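Local coordinates for protein Rbam17540 (Bacillus amyloliquefaciens, PDB 2YOY) that probably cleaves cellulose oxidatively as a copper-dependent lytic polysaccharide monooxygenase of the CBM33 type, at residues 1-7 / 89-95. Residues are numbered along the deposited sequence; the frame is centred on the assembly and turned at random.
Sequences HGYIKEP and TFTWHYT. With CU1 (copper (I) ion), chain C.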
loop_
_atom_site.group_PDB
_atom_site.type_symbol
_atom_site.label_atom_id
_atom_site.label_comp_id
_atom_site.label_asym_id
_atom_site.label_seq_id
_atom_site.Cartn_x
_atom_site.Cartn_y
_atom_site.Cartn_z
ATOM N N HIS A 1 -5.636 -4.016 11.565
ATOM C CA HIS A 1 -6.376 -3.433 10.427
ATOM C C HIS A 1 -6.183 -1.944 10.364
ATOM O O HIS A 1 -6.334 -1.213 11.360
ATOM C CB HIS A 1 -7.852 -3.763 10.497
ATOM C CG HIS A 1 -8.153 -5.214 10.179
ATOM N ND1 HIS A 1 -7.673 -6.257 10.942
ATOM C CD2 HIS A 1 -8.908 -5.781 9.207
ATOM C CE1 HIS A 1 -8.071 -7.407 10.421
ATOM N NE2 HIS A 1 -8.834 -7.143 9.376
ATOM N N GLY A 2 -5.818 -1.487 9.177
ATOM C CA GLY A 2 -5.565 -0.080 8.978
ATOM C C GLY A 2 -5.088 0.154 7.579
ATOM O O GLY A 2 -4.868 -0.786 6.857
ATOM N N TYR A 3 -5.004 1.416 7.204
ATOM C CA TYR A 3 -4.544 1.830 5.890
ATOM C C TYR A 3 -3.787 3.145 5.927
ATOM O O TYR A 3 -3.898 3.953 6.872
ATOM C CB TYR A 3 -5.716 1.936 4.920
ATOM C CG TYR A 3 -6.869 2.823 5.403
ATOM C CD1 TYR A 3 -6.858 4.178 5.181
ATOM C CD2 TYR A 3 -7.985 2.272 6.027
ATOM C CE1 TYR A 3 -7.888 4.994 5.661
ATOM C CE2 TYR A 3 -9.032 3.076 6.470
ATOM C CZ TYR A 3 -8.972 4.416 6.249
ATOM O OH TYR A 3 -10.005 5.258 6.672
ATOM N N ILE A 4 -3.057 3.408 4.866
ATOM C CA ILE A 4 -2.366 4.705 4.740
ATOM C C ILE A 4 -3.372 5.748 4.214
ATOM O O ILE A 4 -3.946 5.598 3.164
ATOM C CB ILE A 4 -1.114 4.572 3.832
ATOM C CG1 ILE A 4 -0.119 3.573 4.434
ATOM C CG2 ILE A 4 -0.488 5.935 3.600
ATOM C CD1 ILE A 4 1.062 3.226 3.528
ATOM N N LYS A 5 -3.588 6.786 5.022
ATOM C CA LYS A 5 -4.559 7.820 4.777
ATOM C C LYS A 5 -3.968 9.064 4.116
ATOM O O LYS A 5 -4.656 9.702 3.325
ATOM C CB LYS A 5 -5.155 8.188 6.144
ATOM C CG LYS A 5 -6.066 9.383 6.236
ATOM C CD LYS A 5 -6.461 9.547 7.698
ATOM C CE LYS A 5 -5.262 9.906 8.573
ATOM N NZ LYS A 5 -5.613 9.893 10.017
ATOM N N GLU A 6 -2.720 9.420 4.467
ATOM C CA GLU A 6 -1.954 10.472 3.773
ATOM C C GLU A 6 -0.503 10.028 3.547
ATOM O O GLU A 6 0.164 9.706 4.515
ATOM C CB GLU A 6 -1.945 11.772 4.588
ATOM C CG GLU A 6 -1.283 12.924 3.858
ATOM C CD GLU A 6 -1.017 14.118 4.758
ATOM O OE1 GLU A 6 -1.743 14.281 5.756
ATOM O OE2 GLU A 6 -0.076 14.884 4.460
ATOM N N PRO A 7 -0.037 9.938 2.274
ATOM C CA PRO A 7 -0.834 10.064 1.030
ATOM C C PRO A 7 -1.969 9.019 0.985
ATOM O O PRO A 7 -1.998 8.100 1.814
ATOM C CB PRO A 7 0.184 9.799 -0.100
ATOM C CG PRO A 7 1.529 9.765 0.504
ATOM C CD PRO A 7 1.334 9.467 1.991
ATOM N N THR A 89 5.786 12.480 4.543
ATOM C CA THR A 89 5.217 11.728 5.653
ATOM C C THR A 89 4.134 10.759 5.190
ATOM O O THR A 89 3.408 11.034 4.246
ATOM C CB THR A 89 4.606 12.661 6.682
ATOM O OG1 THR A 89 3.641 13.476 6.010
ATOM C CG2 THR A 89 5.690 13.536 7.295
ATOM N N PHE A 90 4.036 9.642 5.904
ATOM C CA PHE A 90 3.079 8.565 5.593
ATOM C C PHE A 90 2.339 8.299 6.888
ATOM O O PHE A 90 2.931 7.838 7.860
ATOM C CB PHE A 90 3.811 7.307 5.076
ATOM C CG PHE A 90 4.490 7.547 3.798
ATOM C CD1 PHE A 90 5.719 8.204 3.740
ATOM C CD2 PHE A 90 3.876 7.177 2.575
ATOM C CE1 PHE A 90 6.314 8.484 2.520
ATOM C CE2 PHE A 90 4.488 7.469 1.350
ATOM C CZ PHE A 90 5.708 8.113 1.319
ATOM N N THR A 91 1.049 8.645 6.901
ATOM C CA THR A 91 0.201 8.486 8.077
ATOM C C THR A 91 -0.831 7.394 7.900
ATOM O O THR A 91 -1.615 7.421 6.941
ATOM C CB THR A 91 -0.541 9.793 8.378
ATOM O OG1 THR A 91 0.437 10.801 8.670
ATOM C CG2 THR A 91 -1.428 9.620 9.569
ATOM N N TRP A 92 -0.812 6.442 8.825
ATOM C CA TRP A 92 -1.773 5.333 8.861
ATOM C C TRP A 92 -2.981 5.703 9.695
ATOM O O TRP A 92 -2.853 6.414 10.709
ATOM C CB TRP A 92 -1.105 4.079 9.436
ATOM C CG TRP A 92 -0.056 3.450 8.518
ATOM C CD1 TRP A 92 1.198 3.908 8.288
ATOM C CD2 TRP A 92 -0.184 2.236 7.761
ATOM N NE1 TRP A 92 1.868 3.047 7.426
ATOM C CE2 TRP A 92 1.047 2.015 7.098
ATOM C CE3 TRP A 92 -1.216 1.334 7.564
ATOM C CZ2 TRP A 92 1.263 0.921 6.231
ATOM C CZ3 TRP A 92 -0.984 0.228 6.705
ATOM C CH2 TRP A 92 0.240 0.030 6.081
ATOM N N HIS A 93 -4.156 5.258 9.257
ATOM C CA HIS A 93 -5.373 5.248 10.064
ATOM C C HIS A 93 -5.651 3.780 10.426
ATOM O O HIS A 93 -5.633 2.901 9.542
ATOM C CB HIS A 93 -6.540 5.786 9.269
ATOM C CG HIS A 93 -7.860 5.670 9.972
ATOM N ND1 HIS A 93 -8.229 6.492 11.012
ATOM C CD2 HIS A 93 -8.875 4.798 9.806
ATOM C CE1 HIS A 93 -9.423 6.139 11.447
ATOM N NE2 HIS A 93 -9.842 5.120 10.724
ATOM N N TYR A 94 -5.816 3.522 11.713
ATOM C CA TYR A 94 -6.036 2.179 12.249
ATOM C C TYR A 94 -7.476 2.004 12.726
ATOM O O TYR A 94 -7.995 2.835 13.486
ATOM C CB TYR A 94 -5.047 1.862 13.369
ATOM C CG TYR A 94 -3.628 1.861 12.902
ATOM C CD1 TYR A 94 -3.156 0.819 12.116
ATOM C CD2 TYR A 94 -2.764 2.902 13.196
ATOM C CE1 TYR A 94 -1.874 0.824 11.662
ATOM C CE2 TYR A 94 -1.460 2.914 12.749
ATOM C CZ TYR A 94 -1.031 1.878 11.962
ATOM O OH TYR A 94 0.249 1.880 11.497
ATOM N N THR A 95 -8.146 0.965 12.236
ATOM C CA THR A 95 -9.381 0.502 12.893
ATOM C C THR A 95 -9.062 -0.491 14.035
ATOM O O THR A 95 -9.836 -0.646 14.970
ATOM C CB THR A 95 -10.333 -0.140 11.892
ATOM O OG1 THR A 95 -9.725 -1.316 11.344
ATOM C CG2 THR A 95 -10.657 0.844 10.785
HETATM CU CU CU1 C . -6.306 -5.996 12.280
HETATM O O HOH W 1 -4.031 8.305 11.995
HETATM O O HOH W 2 1.197 11.944 6.254
#
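Ile4 lays its CG1 over the middle of the Trp92 indole, 3.5 Å from the centroid of the six-membered ring and 19° off its normal, a CH-pi contact that marks the tightly packed face of this antiparallel strand pair. The Ile4 chi1 of -61° sets CG1 opposite the carbonyl carbon, while the extended chi2 puts CD1 3.6 Å from Trp92 CZ2. Were Trp92 an alanine, Ile4 would probably lose its aromatic floor and the hydroxyl of Tyr105, bonded to Trp92 NE1, this partner. Gly2, in a non-hydrogen-bonded pair with Tyr94, brings its CA within 4.0 Å of Tyr94 CA.

Tyr3 and His93 bond reciprocally through their backbones, His93 N to Tyr3 O at 2.7 Å. On the more exposed face their rings lie side by side, planes at 46°, with His93 CB over the rim of the phenol. Farther along this face, water bridges the strands: one molecule accepts from Lys5 NZ and donates to Trp92 O, another joins Glu6 O to the hydroxyls of Thr89 and Thr91, and Thr91 OG1 also hydrogen-bonds Thr141 OG1. Lys5 N at 2.8 Å and, weakly, Glu6 N at 3.4 Å share Thr91 O, the signature of a classic beta bulge.

At the other end, His1 chelates copper(I) through N at 2.2 Å and ND1 at 1.9 Å, the histidine brace of this family, completed by His98; its NE2 hydrogen-bonds Gln65. Strand 2-6 edges a three-stranded sheet, with 86-94 central and 141-146 beyond; Ile4, Pro7 and Phe90 pack against Ile173 of strand 167-177 in the other sheet, while helix 10-21 stacks Tyr12 on the Tyr3 ring.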